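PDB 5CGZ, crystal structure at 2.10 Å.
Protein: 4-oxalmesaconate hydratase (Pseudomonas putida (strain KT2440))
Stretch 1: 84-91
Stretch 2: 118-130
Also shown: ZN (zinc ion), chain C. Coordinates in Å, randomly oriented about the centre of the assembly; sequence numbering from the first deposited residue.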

ATOM      1  N   GLY A  84     -10.947  30.677  -8.021  1.00 33.50           N
ATOM      2  CA  GLY A  84     -11.830  30.446  -6.883  1.00 34.09           C
ATOM      3  C   GLY A  84     -11.497  29.209  -6.059  1.00 34.38           C
ATOM      4  O   GLY A  84     -11.131  28.166  -6.610  1.00 37.13           O
ATOM      5  N   ASP A  85     -11.627  29.324  -4.738  1.00 33.60           N
ATOM      6  CA  ASP A  85     -11.367  28.203  -3.834  1.00 33.34           C
ATOM      7  C   ASP A  85     -12.645  27.744  -3.132  1.00 33.03           C
ATOM      8  O   ASP A  85     -13.644  28.460  -3.130  1.00 35.85           O
ATOM      9  CB  ASP A  85     -10.324  28.588  -2.787  1.00 32.08           C
ATOM     10  CG  ASP A  85     -10.860  29.609  -1.787  1.00 38.35           C
ATOM     11  OD1 ASP A  85     -11.609  30.515  -2.211  1.00 34.42           O
ATOM     12  OD2 ASP A  85     -10.546  29.494  -0.581  1.00 33.81           O
ATOM     13  N   TYR A  86     -12.602  26.551  -2.542  1.00 34.57           N
ATOM     14  CA  TYR A  86     -13.692  26.040  -1.702  1.00 34.75           C
ATOM     15  C   TYR A  86     -15.079  26.234  -2.287  1.00 38.12           C
ATOM     16  O   TYR A  86     -15.891  26.936  -1.696  1.00 37.68           O
ATOM     17  CB  TYR A  86     -13.666  26.708  -0.327  1.00 32.47           C
ATOM     18  CG  TYR A  86     -12.613  26.184   0.621  1.00 36.27           C
ATOM     19  CD1 TYR A  86     -11.262  26.397   0.375  1.00 39.09           C
ATOM     20  CD2 TYR A  86     -12.971  25.504   1.781  1.00 38.49           C
ATOM     21  CE1 TYR A  86     -10.292  25.939   1.244  1.00 39.56           C
ATOM     22  CE2 TYR A  86     -12.000  25.035   2.668  1.00 35.57           C
ATOM     23  CZ  TYR A  86     -10.667  25.255   2.390  1.00 41.48           C
ATOM     24  OH  TYR A  86      -9.695  24.804   3.259  1.00 42.25           O
ATOM     25  N   PRO A  87     -15.370  25.589  -3.426  1.00 34.69           N
ATOM     26  CA  PRO A  87     -14.495  24.640  -4.114  1.00 34.17           C
ATOM     27  C   PRO A  87     -13.711  25.258  -5.256  1.00 39.16           C
ATOM     28  O   PRO A  87     -14.230  26.101  -5.996  1.00 38.85           O
ATOM     29  CB  PRO A  87     -15.484  23.615  -4.672  1.00 32.07           C
ATOM     30  CG  PRO A  87     -16.659  24.501  -5.078  1.00 36.44           C
ATOM     31  CD  PRO A  87     -16.722  25.604  -4.015  1.00 35.98           C
ATOM     32  N   MET A  88     -12.473  24.812  -5.415  1.00 35.94           N
ATOM     33  CA  MET A  88     -11.728  25.077  -6.632  1.00 33.11           C
ATOM     34  C   MET A  88     -12.173  24.091  -7.714  1.00 37.79           C
ATOM     35  O   MET A  88     -12.255  22.885  -7.473  1.00 35.12           O
ATOM     36  CB  MET A  88     -10.225  24.969  -6.373  1.00 32.34           C
ATOM     37  CG  MET A  88      -9.362  25.466  -7.515  1.00 31.59           C
ATOM     38  SD  MET A  88      -7.634  25.671  -7.002  1.00 36.29           S
ATOM     39  CE  MET A  88      -7.007  24.063  -7.412  1.00 33.45           C
ATOM     40  N   ARG A  89     -12.482  24.610  -8.897  1.00 36.36           N
ATOM     41  CA  ARG A  89     -12.831  23.780 -10.051  1.00 34.20           C
ATOM     42  C   ARG A  89     -12.086  24.279 -11.283  1.00 37.88           C
ATOM     43  O   ARG A  89     -11.935  25.479 -11.466  1.00 38.51           O
ATOM     44  CB  ARG A  89     -14.346  23.799 -10.308  1.00 33.87           C
ATOM     45  CG  ARG A  89     -15.185  23.107  -9.227  1.00 36.17           C
ATOM     46  CD  ARG A  89     -14.927  21.591  -9.212  1.00 36.35           C
ATOM     47  NE  ARG A  89     -15.814  20.877  -8.292  1.00 39.58           N
ATOM     48  CZ  ARG A  89     -15.484  20.529  -7.050  1.00 40.09           C
ATOM     49  NH1 ARG A  89     -14.284  20.829  -6.569  1.00 36.55           N
ATOM     50  NH2 ARG A  89     -16.358  19.881  -6.284  1.00 36.55           N
ATOM     51  N   ALA A  90     -11.621  23.363 -12.126  1.00 36.50           N
ATOM     52  CA  ALA A  90     -10.922  23.740 -13.348  1.00 41.38           C
ATOM     53  C   ALA A  90     -11.562  23.076 -14.563  1.00 44.34           C
ATOM     54  O   ALA A  90     -12.222  22.043 -14.437  1.00 48.88           O
ATOM     55  CB  ALA A  90      -9.451  23.365 -13.261  1.00 38.97           C
ATOM     56  N   ASP A  91     -11.380  23.675 -15.735  1.00 43.62           N
ATOM     57  CA  ASP A  91     -11.816  23.056 -16.987  1.00 44.20           C
ATOM     58  C   ASP A  91     -10.653  23.012 -17.980  1.00 43.62           C
ATOM     59  O   ASP A  91      -9.512  23.320 -17.615  1.00 38.79           O
ATOM     60  CB  ASP A  91     -13.012  23.807 -17.579  1.00 47.63           C
ATOM     61  CG  ASP A  91     -12.747  25.293 -17.748  1.00 48.63           C
ATOM     62  OD1 ASP A  91     -11.566  25.702 -17.830  1.00 53.83           O
ATOM     63  OD2 ASP A  91     -13.731  26.055 -17.800  1.00 58.92           O
ATOM     64  N   PRO A 118      -7.053  14.818   2.906  1.00 35.23           N
ATOM     65  CA  PRO A 118      -8.403  14.712   3.473  1.00 32.19           C
ATOM     66  C   PRO A 118      -8.864  16.008   4.151  1.00 30.42           C
ATOM     67  O   PRO A 118     -10.009  16.087   4.591  1.00 31.81           O
ATOM     68  CB  PRO A 118      -8.280  13.561   4.487  1.00 31.62           C
ATOM     69  CG  PRO A 118      -6.814  13.381   4.736  1.00 37.96           C
ATOM     70  CD  PRO A 118      -6.094  13.874   3.514  1.00 31.78           C
ATOM     71  N   TYR A 119      -8.000  17.016   4.219  1.00 29.92           N
ATOM     72  CA  TYR A 119      -8.391  18.282   4.838  1.00 35.01           C
ATOM     73  C   TYR A 119      -8.689  19.382   3.818  1.00 35.80           C
ATOM     74  O   TYR A 119      -9.241  20.423   4.171  1.00 33.06           O
ATOM     75  CB  TYR A 119      -7.311  18.737   5.824  1.00 29.73           C
ATOM     76  CG  TYR A 119      -7.138  17.704   6.903  1.00 32.73           C
ATOM     77  CD1 TYR A 119      -7.958  17.708   8.030  1.00 30.40           C
ATOM     78  CD2 TYR A 119      -6.199  16.679   6.768  1.00 28.17           C
ATOM     79  CE1 TYR A 119      -7.826  16.726   9.023  1.00 30.14           C
ATOM     80  CE2 TYR A 119      -6.062  15.694   7.743  1.00 30.66           C
ATOM     81  CZ  TYR A 119      -6.877  15.721   8.869  1.00 31.41           C
ATOM     82  OH  TYR A 119      -6.733  14.745   9.838  1.00 29.40           O
ATOM     83  N   ASN A 120      -8.365  19.139   2.551  1.00 33.93           N
ATOM     84  CA  ASN A 120      -8.488  20.191   1.546  1.00 33.43           C
ATOM     85  C   ASN A 120      -8.513  19.648   0.124  1.00 34.95           C
ATOM     86  O   ASN A 120      -7.463  19.313  -0.434  1.00 33.65           O
ATOM     87  CB  ASN A 120      -7.334  21.175   1.694  1.00 34.83           C
ATOM     88  CG  ASN A 120      -7.645  22.526   1.102  1.00 44.37           C
ATOM     89  OD1 ASN A 120      -8.118  22.633  -0.035  1.00 43.89           O
ATOM     90  ND2 ASN A 120      -7.398  23.573   1.878  1.00 42.26           N
ATOM     91  N   TYR A 121      -9.703  19.574  -0.465  1.00 28.36           N
ATOM     92  CA  TYR A 121      -9.860  19.015  -1.807  1.00 33.45           C
ATOM     93  C   TYR A 121      -9.173  19.864  -2.881  1.00 32.86           C
ATOM     94  O   TYR A 121      -8.787  19.348  -3.932  1.00 31.48           O
ATOM     95  CB  TYR A 121     -11.353  18.838  -2.135  1.00 34.04           C
ATOM     96  CG  TYR A 121     -11.874  17.469  -1.750  1.00 34.40           C
ATOM     97  CD1 TYR A 121     -11.849  17.042  -0.428  1.00 34.04           C
ATOM     98  CD2 TYR A 121     -12.374  16.597  -2.709  1.00 34.32           C
ATOM     99  CE1 TYR A 121     -12.303  15.782  -0.072  1.00 37.95           C
ATOM    100  CE2 TYR A 121     -12.837  15.338  -2.362  1.00 36.89           C
ATOM    101  CZ  TYR A 121     -12.797  14.936  -1.046  1.00 38.27           C
ATOM    102  OH  TYR A 121     -13.244  13.680  -0.703  1.00 32.71           O
ATOM    103  N   ASP A 122      -9.012  21.159  -2.626  1.00 29.27           N
ATOM    104  CA  ASP A 122      -8.370  22.030  -3.610  1.00 29.63           C
ATOM    105  C   ASP A 122      -6.897  21.652  -3.846  1.00 32.96           C
ATOM    106  O   ASP A 122      -6.348  21.866  -4.931  1.00 30.63           O
ATOM    107  CB  ASP A 122      -8.440  23.495  -3.171  1.00 28.65           C
ATOM    108  CG  ASP A 122      -9.861  24.039  -3.115  1.00 32.39           C
ATOM    109  OD1 ASP A 122     -10.827  23.331  -3.485  1.00 32.83           O
ATOM    110  OD2 ASP A 122     -10.006  25.204  -2.697  1.00 34.15           O
ATOM    111  N   HIS A 123      -6.248  21.108  -2.825  1.00 27.48           N
ATOM    112  CA  HIS A 123      -4.804  20.892  -2.914  1.00 29.89           C
ATOM    113  C   HIS A 123      -4.428  19.842  -3.959  1.00 27.02           C
ATOM    114  O   HIS A 123      -3.627  20.136  -4.844  1.00 30.70           O
ATOM    115  CB  HIS A 123      -4.243  20.530  -1.540  1.00 27.04           C
ATOM    116  CG  HIS A 123      -4.172  21.698  -0.612  1.00 31.25           C
ATOM    117  ND1 HIS A 123      -3.931  21.571   0.742  1.00 31.97           N
ATOM    118  CD2 HIS A 123      -4.305  23.027  -0.842  1.00 32.35           C
ATOM    119  CE1 HIS A 123      -3.923  22.766   1.301  1.00 34.63           C
ATOM    120  NE2 HIS A 123      -4.148  23.670   0.360  1.00 34.23           N
ATOM    121  N   PRO A 124      -5.014  18.627  -3.885  1.00 29.62           N
ATOM    122  CA  PRO A 124      -4.699  17.648  -4.940  1.00 31.04           C
ATOM    123  C   PRO A 124      -5.124  18.118  -6.337  1.00 34.19           C
ATOM    124  O   PRO A 124      -4.460  17.782  -7.317  1.00 30.35           O
ATOM    125  CB  PRO A 124      -5.495  16.396  -4.517  1.00 30.26           C
ATOM    126  CG  PRO A 124      -5.696  16.555  -3.033  1.00 33.07           C
ATOM    127  CD  PRO A 124      -5.872  18.045  -2.832  1.00 29.78           C
ATOM    128  N   LEU A 125      -6.213  18.876  -6.436  1.00 28.97           N
ATOM    129  CA  LEU A 125      -6.622  19.376  -7.745  1.00 27.94           C
ATOM    130  C   LEU A 125      -5.498  20.213  -8.361  1.00 30.47           C
ATOM    131  O   LEU A 125      -5.184  20.074  -9.540  1.00 29.56           O
ATOM    132  CB  LEU A 125      -7.904  20.198  -7.649  1.00 30.58           C
ATOM    133  CG  LEU A 125      -8.317  20.893  -8.955  1.00 35.62           C
ATOM    134  CD1 LEU A 125      -8.473  19.888 -10.097  1.00 26.48           C
ATOM    135  CD2 LEU A 125      -9.610  21.674  -8.742  1.00 31.36           C
ATOM    136  N   ALA A 126      -4.884  21.066  -7.548  1.00 28.70           N
ATOM    137  CA  ALA A 126      -3.763  21.887  -8.003  1.00 27.89           C
ATOM    138  C   ALA A 126      -2.631  21.017  -8.550  1.00 32.38           C
ATOM    139  O   ALA A 126      -2.051  21.323  -9.600  1.00 30.70           O
ATOM    140  CB  ALA A 126      -3.247  22.771  -6.864  1.00 27.20           C
ATOM    141  N   MET A 127      -2.310  19.932  -7.843  1.00 26.76           N
ATOM    142  CA  MET A 127      -1.223  19.068  -8.300  1.00 29.57           C
ATOM    143  C   MET A 127      -1.618  18.310  -9.576  1.00 29.78           C
ATOM    144  O   MET A 127      -0.784  18.114 -10.467  1.00 31.56           O
ATOM    145  CB  MET A 127      -0.795  18.096  -7.193  1.00 27.22           C
ATOM    146  CG  MET A 127       0.210  17.028  -7.652  1.00 26.18           C
ATOM    147  SD  MET A 127       1.751  17.674  -8.352  1.00 29.15           S
ATOM    148  CE  MET A 127       2.893  17.519  -6.964  1.00 23.69           C
ATOM    149  N   HIS A 128      -2.881  17.898  -9.682  1.00 27.02           N
ATOM    150  CA  HIS A 128      -3.345  17.236 -10.903  1.00 28.82           C
ATOM    151  C   HIS A 128      -3.296  18.185 -12.101  1.00 34.03           C
ATOM    152  O   HIS A 128      -2.919  17.774 -13.201  1.00 29.42           O
ATOM    153  CB  HIS A 128      -4.763  16.683 -10.721  1.00 29.55           C
ATOM    154  CG  HIS A 128      -4.788  15.320 -10.107  1.00 41.26           C
ATOM    155  ND1 HIS A 128      -5.576  15.001  -9.022  1.00 43.10           N
ATOM    156  CD2 HIS A 128      -4.099  14.195 -10.416  1.00 39.76           C
ATOM    157  CE1 HIS A 128      -5.378  13.735  -8.695  1.00 41.07           C
ATOM    158  NE2 HIS A 128      -4.486  13.225  -9.523  1.00 47.42           N
ATOM    159  N   LEU A 129      -3.662  19.450 -11.882  1.00 29.22           N
ATOM    160  CA  LEU A 129      -3.518  20.478 -12.916  1.00 31.89           C
ATOM    161  C   LEU A 129      -2.060  20.631 -13.327  1.00 30.63           C
ATOM    162  O   LEU A 129      -1.731  20.637 -14.514  1.00 30.48           O
ATOM    163  CB  LEU A 129      -4.059  21.824 -12.430  1.00 28.53           C
ATOM    164  CG  LEU A 129      -5.569  21.978 -12.557  1.00 41.35           C
ATOM    165  CD1 LEU A 129      -6.044  23.212 -11.795  1.00 34.88           C
ATOM    166  CD2 LEU A 129      -5.951  22.060 -14.036  1.00 38.90           C
ATOM    167  N   ALA A 130      -1.191  20.754 -12.327  1.00 28.95           N
ATOM    168  CA  ALA A 130       0.236  20.911 -12.567  1.00 29.24           C
ATOM    169  C   ALA A 130       0.777  19.752 -13.397  1.00 31.41           C
ATOM    170  O   ALA A 130       1.521  19.961 -14.351  1.00 27.93           O
ATOM    171  CB  ALA A 130       0.996  21.021 -11.237  1.00 25.55           C
TER
HETATM  172 ZN    ZN C 301      -4.116  25.833   0.522  1.00 35.03          ZN
HETATM  173  O   HOH W   1      -9.269  23.062   5.156  1.00 41.16           O
HETATM  174  O   HOH W   2     -11.341  21.355  -5.454  1.00 31.26           O
HETATM  175  O   HOH W   3      -3.583  25.902   2.955  1.00 47.84           O

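The contact joins a loop, residues 84-91, to a loop and the helix that follows it, residues 118-130. Asp122 is its polar centre. Its CA-to-CB bond points toward the loop, and its carboxylate meets two backbone donors there. Tyr86 N donates to Asp122 OD2 at 2.9 Å, and Met88 N donates to Asp122 OD1 at 2.9 Å. The N-H...O angles are 166° and 167°, so both bonds are nearly straight. One carboxylate thus satisfies two amides that lie two residues apart. Pro87, between them, has no amide hydrogen to offer, and the peptide bond before it is cis.

Both carboxylate oxygens have further partners. Asp122 OD1 also accepts from water 2, with the water oxygen 2.8 Å from OD1. The same water donates to Met88 O, its oxygen 2.7 Å from that carbonyl oxygen. Water 2 therefore bridges the carboxylate and the loop backbone. Asp122 OD2 is also hydrogen-bonded elsewhere in the structure. Met88 O has a second donor within its own stretch: Arg89 NH1 donates to Met88 O at 3.0 Å. The arginine CA-to-CB bond points away from the helix, but the end of the side chain comes nearer.

A second water lies near the start of stretch 2. Water 1 donates to Tyr119 O, with its oxygen 2.8 Å from that atom. It is also hydrogen-bonded to Tyr86 OH, at 2.6 Å from its oxygen to OH. The tyrosine hydroxyl is thus linked to the Tyr119 carbonyl through water. Tyr86 OH also lies 2.9 Å from Asn120 ND2, but the angle is poor and this is not a hydrogen bond. The other end of the amide group serves its own stretch: Asn120 OD1 accepts a weak capping bond from Asp122 N at 3.1 Å and 130°. Asp122 therefore has its backbone N capped by Asn120 while its side chain accepts from the loop.

Beyond the carboxylate the contact becomes apolar. Met88 CE packs against Leu125 CG at 3.8 Å and Ala126 CB at 4.0 Å. Its chi1 and chi2 are both t, so the side chain is extended through those bonds. Leu125 CD2 approaches Met88 O at 3.2 Å. One helical turn after Leu125, Leu129 CD1 meets Ala90 CB at 3.7 Å.

His123, next to Asp122, does not contact the loop. Its NE2 binds ZN at 2.2 Å, and its ND1 is hydrogen-bonded to a residue just outside the stretches.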